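Local coordinates for oxalate biosynthetic component 1 (PDB 5IKY), which catalyses oxalate production in quorum sensing-dependent oxalogenesis, joining an alpha/beta-hydrolase type serine hydrolase activity and a lyase activity in one bifunctional chain, at residues I115-L120 with T144-L149; R122-D127 with R169-A174; A858-P863 with A977-L982. One frame throughout, in Å; residues are numbered along the deposited sequence.

Contact 1. Residues I115-L120 with T144-L149; sequences ITRNTL and TEDGSL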
loop_
_atom_site.group_PDB
_atom_site.type_symbol
_atom_site.label_atom_id
_atom_site.label_comp_id
_atom_site.label_asym_id
_atom_site.label_seq_id
_atom_site.Cartn_x
_atom_site.Cartn_y
_atom_site.Cartn_z
ATOM N N ILE A 115 13.478 26.836 -17.643
ATOM C CA ILE A 115 14.055 27.961 -16.927
ATOM C C ILE A 115 15.013 27.413 -15.876
ATOM O O ILE A 115 14.588 26.892 -14.842
ATOM C CB ILE A 115 12.974 28.836 -16.271
ATOM C CG1 ILE A 115 12.012 29.365 -17.336
ATOM C CG2 ILE A 115 13.608 29.982 -15.495
ATOM C CD1 ILE A 115 10.916 30.241 -16.789
ATOM N N THR A 116 16.307 27.520 -16.159
ATOM C CA THR A 116 17.331 26.898 -15.328
ATOM C C THR A 116 17.405 27.502 -13.931
ATOM O O THR A 116 17.034 28.656 -13.717
ATOM C CB THR A 116 18.721 27.006 -15.978
ATOM O OG1 THR A 116 19.012 28.380 -16.259
ATOM C CG2 THR A 116 18.765 26.207 -17.271
ATOM N N ARG A 117 17.891 26.700 -12.990
ATOM C CA ARG A 117 18.082 27.136 -11.613
ATOM C C ARG A 117 19.036 28.325 -11.542
ATOM O O ARG A 117 18.834 29.250 -10.755
ATOM C CB ARG A 117 18.604 25.972 -10.765
ATOM C CG ARG A 117 19.120 26.359 -9.392
ATOM C CD ARG A 117 18.864 25.249 -8.387
ATOM N NE ARG A 117 19.489 25.518 -7.095
ATOM C CZ ARG A 117 19.018 26.379 -6.201
ATOM N NH1 ARG A 117 19.650 26.558 -5.049
ATOM N NH2 ARG A 117 17.919 27.072 -6.460
ATOM N N ASN A 118 20.069 28.300 -12.378
ATOM C CA ASN A 118 21.028 29.396 -12.441
ATOM C C ASN A 118 20.380 30.704 -12.886
ATOM O O ASN A 118 20.731 31.777 -12.394
ATOM C CB ASN A 118 22.182 29.039 -13.380
ATOM C CG ASN A 118 23.176 28.089 -12.744
ATOM O OD1 ASN A 118 23.492 28.205 -11.561
ATOM N ND2 ASN A 118 23.675 27.141 -13.529
ATOM N N THR A 119 19.433 30.612 -13.815
ATOM C CA THR A 119 18.719 31.790 -14.299
ATOM C C THR A 119 17.898 32.435 -13.186
ATOM O O THR A 119 17.911 33.655 -13.018
ATOM C CB THR A 119 17.790 31.442 -15.478
ATOM O OG1 THR A 119 18.566 30.940 -16.573
ATOM C CG2 THR A 119 17.016 32.672 -15.932
ATOM N N LEU A 120 17.193 31.607 -12.424
ATOM C CA LEU A 120 16.364 32.094 -11.328
ATOM C C LEU A 120 17.205 32.682 -10.199
ATOM O O LEU A 120 16.850 33.711 -9.622
ATOM C CB LEU A 120 15.481 30.967 -10.785
ATOM C CG LEU A 120 14.364 30.485 -11.711
ATOM C CD1 LEU A 120 13.716 29.222 -11.158
ATOM C CD2 LEU A 120 13.332 31.585 -11.908
ATOM N N THR A 144 12.583 20.353 -11.614
ATOM C CA THR A 144 13.488 19.252 -11.912
ATOM C C THR A 144 14.299 18.903 -10.669
ATOM O O THR A 144 14.278 19.642 -9.684
ATOM C CB THR A 144 14.440 19.595 -13.071
ATOM O OG1 THR A 144 15.363 20.607 -12.651
ATOM C CG2 THR A 144 13.655 20.095 -14.276
ATOM N N GLU A 145 15.005 17.777 -10.714
ATOM C CA GLU A 145 15.882 17.385 -9.615
ATOM C C GLU A 145 16.964 18.441 -9.428
ATOM O O GLU A 145 17.415 18.703 -8.313
ATOM C CB GLU A 145 16.510 16.016 -9.881
ATOM N N ASP A 146 17.359 19.047 -10.541
ATOM C CA ASP A 146 18.333 20.130 -10.557
ATOM C C ASP A 146 17.824 21.352 -9.794
ATOM O O ASP A 146 18.600 22.076 -9.172
ATOM C CB ASP A 146 18.666 20.503 -12.004
ATOM C CG ASP A 146 19.533 21.741 -12.106
ATOM O OD1 ASP A 146 18.973 22.856 -12.155
ATOM O OD2 ASP A 146 20.773 21.597 -12.149
ATOM N N GLY A 147 16.515 21.575 -9.848
ATOM C CA GLY A 147 15.913 22.728 -9.205
ATOM C C GLY A 147 15.419 23.747 -10.213
ATOM O O GLY A 147 15.112 24.884 -9.863
ATOM N N SER A 148 15.346 23.333 -11.475
ATOM C CA SER A 148 14.872 24.202 -12.546
ATOM C C SER A 148 13.377 24.021 -12.779
ATOM O O SER A 148 12.765 23.098 -12.243
ATOM C CB SER A 148 15.638 23.923 -13.839
ATOM O OG SER A 148 17.035 24.045 -13.642
ATOM N N LEU A 149 12.794 24.906 -13.581
ATOM C CA LEU A 149 11.384 24.803 -13.940
ATOM C C LEU A 149 11.244 24.370 -15.397
ATOM O O LEU A 149 11.945 24.878 -16.273
ATOM C CB LEU A 149 10.672 26.136 -13.706
ATOM C CG LEU A 149 10.683 26.656 -12.267
ATOM C CD1 LEU A 149 10.120 28.068 -12.200
ATOM C CD2 LEU A 149 9.905 25.721 -11.351
HETATM O O HOH W 1 20.924 25.329 -13.604
#
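I115 and L149 form an antiparallel hydrogen-bonded pair, the meeting of two short strands in the N-terminal domain, and the first strand passes straight into helix 117-121, N-capped by T116. Both backbone bonds of the pair are made, I115 N to L149 O at 2.8 Å and L149 N to I115 O at 3.0 Å.

A further polar contact across the segments lies in the first turn of the helix. R117 N donates to S148 OG at 2.9 Å, a bent bond with an N-H...O angle of 134°. The same hydroxyl donates a hydrogen bond to D146 OD1, 2.7 Å from S148 OG, on the anti side and 33° out of the carboxylate plane. S148 OG therefore links a first-turn amide to a carboxylate, which probably strengthens it as an acceptor.

R117 meets residues 146 and 147 with its aliphatic part. Its CG is anti to the backbone N (chi1 168°), and CB sits 3.4 Å from D146 OD1. Farther out, CD is 3.3 Å from D146 O and 4.0 Å from CA of G147, a residue at positive phi. The guanidinium pairs not with D146 but with E121, through NH1.

The apolar contacts involve I115, L120 and L149. I115 and L149 share one face of the sheet and rest on W141 and on L136 of helix 126-138. Across the contact, the L120 and L149 side chains cross at about a right angle, their CD1 atoms 3.9 Å apart.

Contact 2. Residues R122-D127 with R169-A174; sequences RLSSVD and RADNAA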
loop_
_atom_site.group_PDB
_atom_site.type_symbol
_atom_site.label_atom_id
_atom_site.label_comp_id
_atom_site.label_asym_id
_atom_site.label_seq_id
_atom_site.Cartn_x
_atom_site.Cartn_y
_atom_site.Cartn_z
ATOM N N ARG A 122 19.846 34.197 -10.362
ATOM C CA ARG A 122 20.377 35.497 -10.759
ATOM C C ARG A 122 19.582 36.632 -10.129
ATOM O O ARG A 122 20.126 37.697 -9.838
ATOM C CB ARG A 122 20.373 35.644 -12.280
ATOM C CG ARG A 122 21.530 34.965 -12.982
ATOM C CD ARG A 122 21.626 35.436 -14.421
ATOM N NE ARG A 122 22.886 35.052 -15.049
ATOM C CZ ARG A 122 23.324 35.550 -16.201
ATOM N NH1 ARG A 122 22.601 36.454 -16.849
ATOM N NH2 ARG A 122 24.483 35.147 -16.704
ATOM N N LEU A 123 18.288 36.402 -9.930
ATOM C CA LEU A 123 17.425 37.395 -9.306
ATOM C C LEU A 123 17.830 37.619 -7.852
ATOM O O LEU A 123 18.110 36.670 -7.120
ATOM C CB LEU A 123 15.959 36.966 -9.396
ATOM C CG LEU A 123 15.355 36.959 -10.802
ATOM C CD1 LEU A 123 13.997 36.276 -10.804
ATOM C CD2 LEU A 123 15.242 38.376 -11.341
ATOM N N SER A 124 17.865 38.883 -7.443
ATOM C CA SER A 124 18.288 39.240 -6.095
ATOM C C SER A 124 17.198 38.940 -5.073
ATOM O O SER A 124 17.440 38.263 -4.074
ATOM C CB SER A 124 18.672 40.720 -6.028
ATOM O OG SER A 124 19.595 41.055 -7.052
ATOM N N SER A 125 15.997 39.449 -5.333
ATOM C CA SER A 125 14.870 39.276 -4.423
ATOM C C SER A 125 14.433 37.818 -4.333
ATOM O O SER A 125 14.047 37.215 -5.332
ATOM C CB SER A 125 13.692 40.145 -4.868
ATOM O OG SER A 125 12.556 39.927 -4.050
ATOM N N VAL A 126 14.493 37.257 -3.129
ATOM C CA VAL A 126 14.080 35.876 -2.914
ATOM C C VAL A 126 12.554 35.769 -2.928
ATOM O O VAL A 126 11.999 34.713 -3.236
ATOM C CB VAL A 126 14.640 35.316 -1.582
ATOM C CG1 VAL A 126 14.003 36.012 -0.389
ATOM C CG2 VAL A 126 14.434 33.807 -1.500
ATOM N N ASP A 127 11.878 36.869 -2.613
ATOM C CA ASP A 127 10.421 36.884 -2.607
ATOM C C ASP A 127 9.882 36.837 -4.031
ATOM O O ASP A 127 8.863 36.200 -4.299
ATOM C CB ASP A 127 9.892 38.121 -1.878
ATOM C CG ASP A 127 8.376 38.154 -1.813
ATOM O OD1 ASP A 127 7.788 37.276 -1.143
ATOM O OD2 ASP A 127 7.771 39.059 -2.428
ATOM N N ARG A 169 12.449 43.001 -14.521
ATOM C CA ARG A 169 13.321 43.940 -15.218
ATOM C C ARG A 169 14.097 44.817 -14.240
ATOM O O ARG A 169 15.262 45.138 -14.469
ATOM C CB ARG A 169 12.511 44.821 -16.170
ATOM C CG ARG A 169 13.348 45.478 -17.257
ATOM C CD ARG A 169 12.581 46.587 -17.960
ATOM N NE ARG A 169 11.264 46.147 -18.414
ATOM C CZ ARG A 169 11.032 45.566 -19.585
ATOM N NH1 ARG A 169 9.798 45.202 -19.911
ATOM N NH2 ARG A 169 12.031 45.347 -20.431
ATOM N N ALA A 170 13.439 45.202 -13.150
ATOM C CA ALA A 170 14.059 46.050 -12.138
ATOM C C ALA A 170 15.120 45.287 -11.353
ATOM O O ALA A 170 16.242 45.769 -11.184
ATOM C CB ALA A 170 13.002 46.608 -11.198
ATOM N N ASP A 171 14.760 44.100 -10.872
ATOM C CA ASP A 171 15.693 43.251 -10.138
ATOM C C ASP A 171 16.868 42.859 -11.024
ATOM O O ASP A 171 18.028 43.020 -10.646
ATOM C CB ASP A 171 14.991 41.995 -9.614
ATOM C CG ASP A 171 15.858 41.193 -8.661
ATOM O OD1 ASP A 171 16.834 40.566 -9.125
ATOM O OD2 ASP A 171 15.553 41.174 -7.450
ATOM N N ASN A 172 16.560 42.336 -12.204
ATOM C CA ASN A 172 17.599 41.939 -13.141
ATOM C C ASN A 172 17.060 41.917 -14.573
ATOM O O ASN A 172 16.419 40.946 -14.992
ATOM C CB ASN A 172 18.167 40.567 -12.760
ATOM C CG ASN A 172 19.561 40.336 -13.317
ATOM O OD1 ASN A 172 19.890 40.786 -14.413
ATOM N ND2 ASN A 172 20.387 39.627 -12.560
ATOM N N ALA A 173 17.323 42.995 -15.311
ATOM C CA ALA A 173 16.856 43.129 -16.683
ATOM C C ALA A 173 17.505 42.089 -17.626
ATOM O O ALA A 173 17.131 41.993 -18.786
ATOM C CB ALA A 173 17.099 44.548 -17.184
ATOM N N ALA A 174 18.462 41.307 -17.126
ATOM C CA ALA A 174 18.858 40.075 -17.793
ATOM C C ALA A 174 17.677 39.122 -17.672
ATOM O O ALA A 174 16.709 39.289 -18.406
ATOM C CB ALA A 174 20.140 39.484 -17.180
HETATM O O HOH W 2 19.597 41.275 -9.698
#
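D171 and the backbone of S124 and S125 make a polar surface contact in the N-terminal domain, between the late part of helix 162-172 and the loop leading into helix 126-138. The touching parts run nearly antiparallel, 163° apart.

Both carboxylate oxygens of D171 are used. S124 N lies 2.6 Å from D171 OD1 and takes its syn lone pair; S125 N is 2.8 Å from D171 OD2, again on the syn side, 16° out of the carboxylate plane. Both bonds are close to straight, and with two successive amides on its two oxygens the group has little freedom to rotate. D171 CB points toward the loop, and CG is anti to the backbone N (chi1 -171°). Two N-H donors would be expected to favour the ionised carboxylate.

L123 backs this site with a methyl: CD2 is 3.5 Å from D171 OD1 and 3.9 Å from N172 CB, while the leucine also packs on L128, V129 and I132. At the edge of its guanidinium, R122 NH1 meets A174 CB at 3.9 Å.

N172 divides its amide. ND2 gives a weak bond to R122 O at 3.3 Å, and OD1 accepts from A174 N at 3.1 Å. Each segment thus carries a classic local motif: S125 OG, bonded to L128 N, is the N-cap of helix 126-138, and N172 OD1 closes an Asx turn on the other segment.

Contact 3. Residues A858-P863 with A977-L982; sequences ALNADP and AADIHL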
loop_
_atom_site.group_PDB
_atom_site.type_symbol
_atom_site.label_atom_id
_atom_site.label_comp_id
_atom_site.label_asym_id
_atom_site.label_seq_id
_atom_site.Cartn_x
_atom_site.Cartn_y
_atom_site.Cartn_z
ATOM N N ALA A 858 3.890 -25.148 13.912
ATOM C CA ALA A 858 4.176 -25.777 15.195
ATOM C C ALA A 858 5.640 -25.568 15.566
ATOM O O ALA A 858 5.978 -25.418 16.740
ATOM C CB ALA A 858 3.839 -27.258 15.153
ATOM N N LEU A 859 6.503 -25.559 14.555
ATOM C CA LEU A 859 7.923 -25.302 14.762
ATOM C C LEU A 859 8.126 -23.862 15.214
ATOM O O LEU A 859 8.956 -23.583 16.079
ATOM C CB LEU A 859 8.717 -25.578 13.486
ATOM C CG LEU A 859 10.240 -25.512 13.617
ATOM C CD1 LEU A 859 10.735 -26.573 14.586
ATOM C CD2 LEU A 859 10.909 -25.664 12.261
ATOM N N ASN A 860 7.361 -22.952 14.617
ATOM C CA ASN A 860 7.363 -21.550 15.022
ATOM C C ASN A 860 7.037 -21.377 16.501
ATOM O O ASN A 860 7.613 -20.525 17.177
ATOM C CB ASN A 860 6.355 -20.750 14.192
ATOM C CG ASN A 860 6.897 -20.338 12.839
ATOM O OD1 ASN A 860 7.961 -20.788 12.412
ATOM N ND2 ASN A 860 6.159 -19.476 12.153
ATOM N N ALA A 861 6.108 -22.195 16.991
ATOM C CA ALA A 861 5.597 -22.065 18.352
ATOM C C ALA A 861 6.425 -22.855 19.356
ATOM O O ALA A 861 6.056 -22.963 20.525
ATOM C CB ALA A 861 4.143 -22.509 18.409
ATOM N N ASP A 862 7.543 -23.405 18.896
ATOM C CA ASP A 862 8.425 -24.181 19.758
ATOM C C ASP A 862 9.540 -23.298 20.317
ATOM O O ASP A 862 10.431 -22.879 19.580
ATOM C CB ASP A 862 9.011 -25.366 18.989
ATOM C CG ASP A 862 9.651 -26.397 19.896
ATOM O OD1 ASP A 862 9.256 -26.486 21.079
ATOM O OD2 ASP A 862 10.548 -27.124 19.420
ATOM N N PRO A 863 9.485 -23.006 21.625
ATOM C CA PRO A 863 10.464 -22.128 22.279
ATOM C C PRO A 863 11.850 -22.765 22.398
ATOM O O PRO A 863 12.854 -22.091 22.172
ATOM C CB PRO A 863 9.850 -21.893 23.661
ATOM C CG PRO A 863 9.018 -23.103 23.909
ATOM C CD PRO A 863 8.468 -23.501 22.570
ATOM N N ALA A 977 9.275 -19.740 4.541
ATOM C CA ALA A 977 7.883 -19.774 4.978
ATOM C C ALA A 977 7.761 -20.138 6.455
ATOM O O ALA A 977 6.667 -20.412 6.950
ATOM C CB ALA A 977 7.091 -20.751 4.126
ATOM N N ALA A 978 8.892 -20.139 7.151
ATOM C CA ALA A 978 8.918 -20.429 8.578
ATOM C C ALA A 978 9.941 -19.536 9.265
ATOM O O ALA A 978 10.897 -19.082 8.635
ATOM C CB ALA A 978 9.234 -21.899 8.825
ATOM N N ASP A 979 9.736 -19.280 10.553
ATOM C CA ASP A 979 10.647 -18.434 11.312
ATOM C C ASP A 979 12.020 -19.073 11.452
ATOM O O ASP A 979 12.139 -20.286 11.628
ATOM C CB ASP A 979 10.079 -18.136 12.701
ATOM C CG ASP A 979 8.964 -17.112 12.670
ATOM O OD1 ASP A 979 8.907 -16.318 11.707
ATOM O OD2 ASP A 979 8.151 -17.092 13.619
ATOM N N ILE A 980 13.056 -18.247 11.361
ATOM C CA ILE A 980 14.412 -18.698 11.635
ATOM C C ILE A 980 14.755 -18.390 13.084
ATOM O O ILE A 980 14.933 -17.230 13.458
ATOM C CB ILE A 980 15.441 -18.030 10.711
ATOM C CG1 ILE A 980 15.126 -18.339 9.247
ATOM C CG2 ILE A 980 16.846 -18.495 11.064
ATOM C CD1 ILE A 980 16.086 -17.696 8.270
ATOM N N HIS A 981 14.830 -19.433 13.903
ATOM C CA HIS A 981 15.153 -19.264 15.311
ATOM C C HIS A 981 16.617 -18.877 15.457
ATOM O O HIS A 981 17.505 -19.730 15.449
ATOM C CB HIS A 981 14.843 -20.540 16.086
ATOM C CG HIS A 981 13.437 -21.022 15.911
ATOM N ND1 HIS A 981 12.435 -20.738 16.814
ATOM C CD2 HIS A 981 12.862 -21.756 14.929
ATOM C CE1 HIS A 981 11.306 -21.283 16.398
ATOM N NE2 HIS A 981 11.537 -21.906 15.257
ATOM N N LEU A 982 16.850 -17.576 15.586
ATOM C CA LEU A 982 18.192 -17.012 15.572
ATOM C C LEU A 982 19.058 -17.495 16.735
ATOM O O LEU A 982 20.272 -17.628 16.594
ATOM C CB LEU A 982 18.103 -15.482 15.584
ATOM C CG LEU A 982 19.410 -14.692 15.536
ATOM C CD1 LEU A 982 20.275 -15.156 14.377
ATOM C CD2 LEU A 982 19.114 -13.207 15.423
#
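N860 and D979 bring the two backbones nearest, CA to CA 5.9 Å, where helix 849-860 gives way at A861 to non-helical angles and the loop following strand 969-976 passes alongside.

D979 N donates to N860 OD1 at 3.0 Å with an N-H...O angle of 156°, the donor tilted 24° from the carbonyl plane. Beyond this bond the two side chains cross at about a right angle, yet their flat ends stack: the amide and carboxylate planes are only 9° apart. N860 ND2 comes within 3.4 Å of D979 OD2, but the angle is poor for a hydrogen bond, as expected of groups lying over one another. Their polar ends are bonded elsewhere, N860 ND2 to G1003 O and D979 OD2 to T1005 OG1.

The C-terminal region has the alpha/beta-hydrolase fold, and strand 969-976 is an inner parallel strand of its sheet; the loop leaves from the strand's C-terminal end, the edge where this family generally places its active site. Here A978, whose CB is 4.0 Å from N860 OD1, also packs on I938 and A939 of helix 937-955.

H981 closes the other end of the contact, its ring stacked with W984. The ring edge faces the end of the helix, with NE2 3.2 Å and CE1 3.3 Å from L859 O. L859 O accepts from D862 N within the turn. D862 O approaches the same ring obliquely, 3.7 Å from CE1.

In the fold
Contacts 1 and 2 belong together: their centres are 15 Å apart, all four segments fall in the N-terminal domain, and along the chain they interlock, segments 115-120 and 122-127 adjoining before 144-149 and 169-174 follow in the same order. Helix 126-138 joins them, starting at contact 2 and packing on I115 and L149 of contact 1. Contact 3 lies on the opposite side of the chain's centre, in the alpha/beta-hydrolase region, its centre about 54 Å from that of contact 1 and 66 Å from that of contact 2; nearest atoms stay about 38 and 50 Å apart. The magnesium ligands H227 and E477 belong to none of the three.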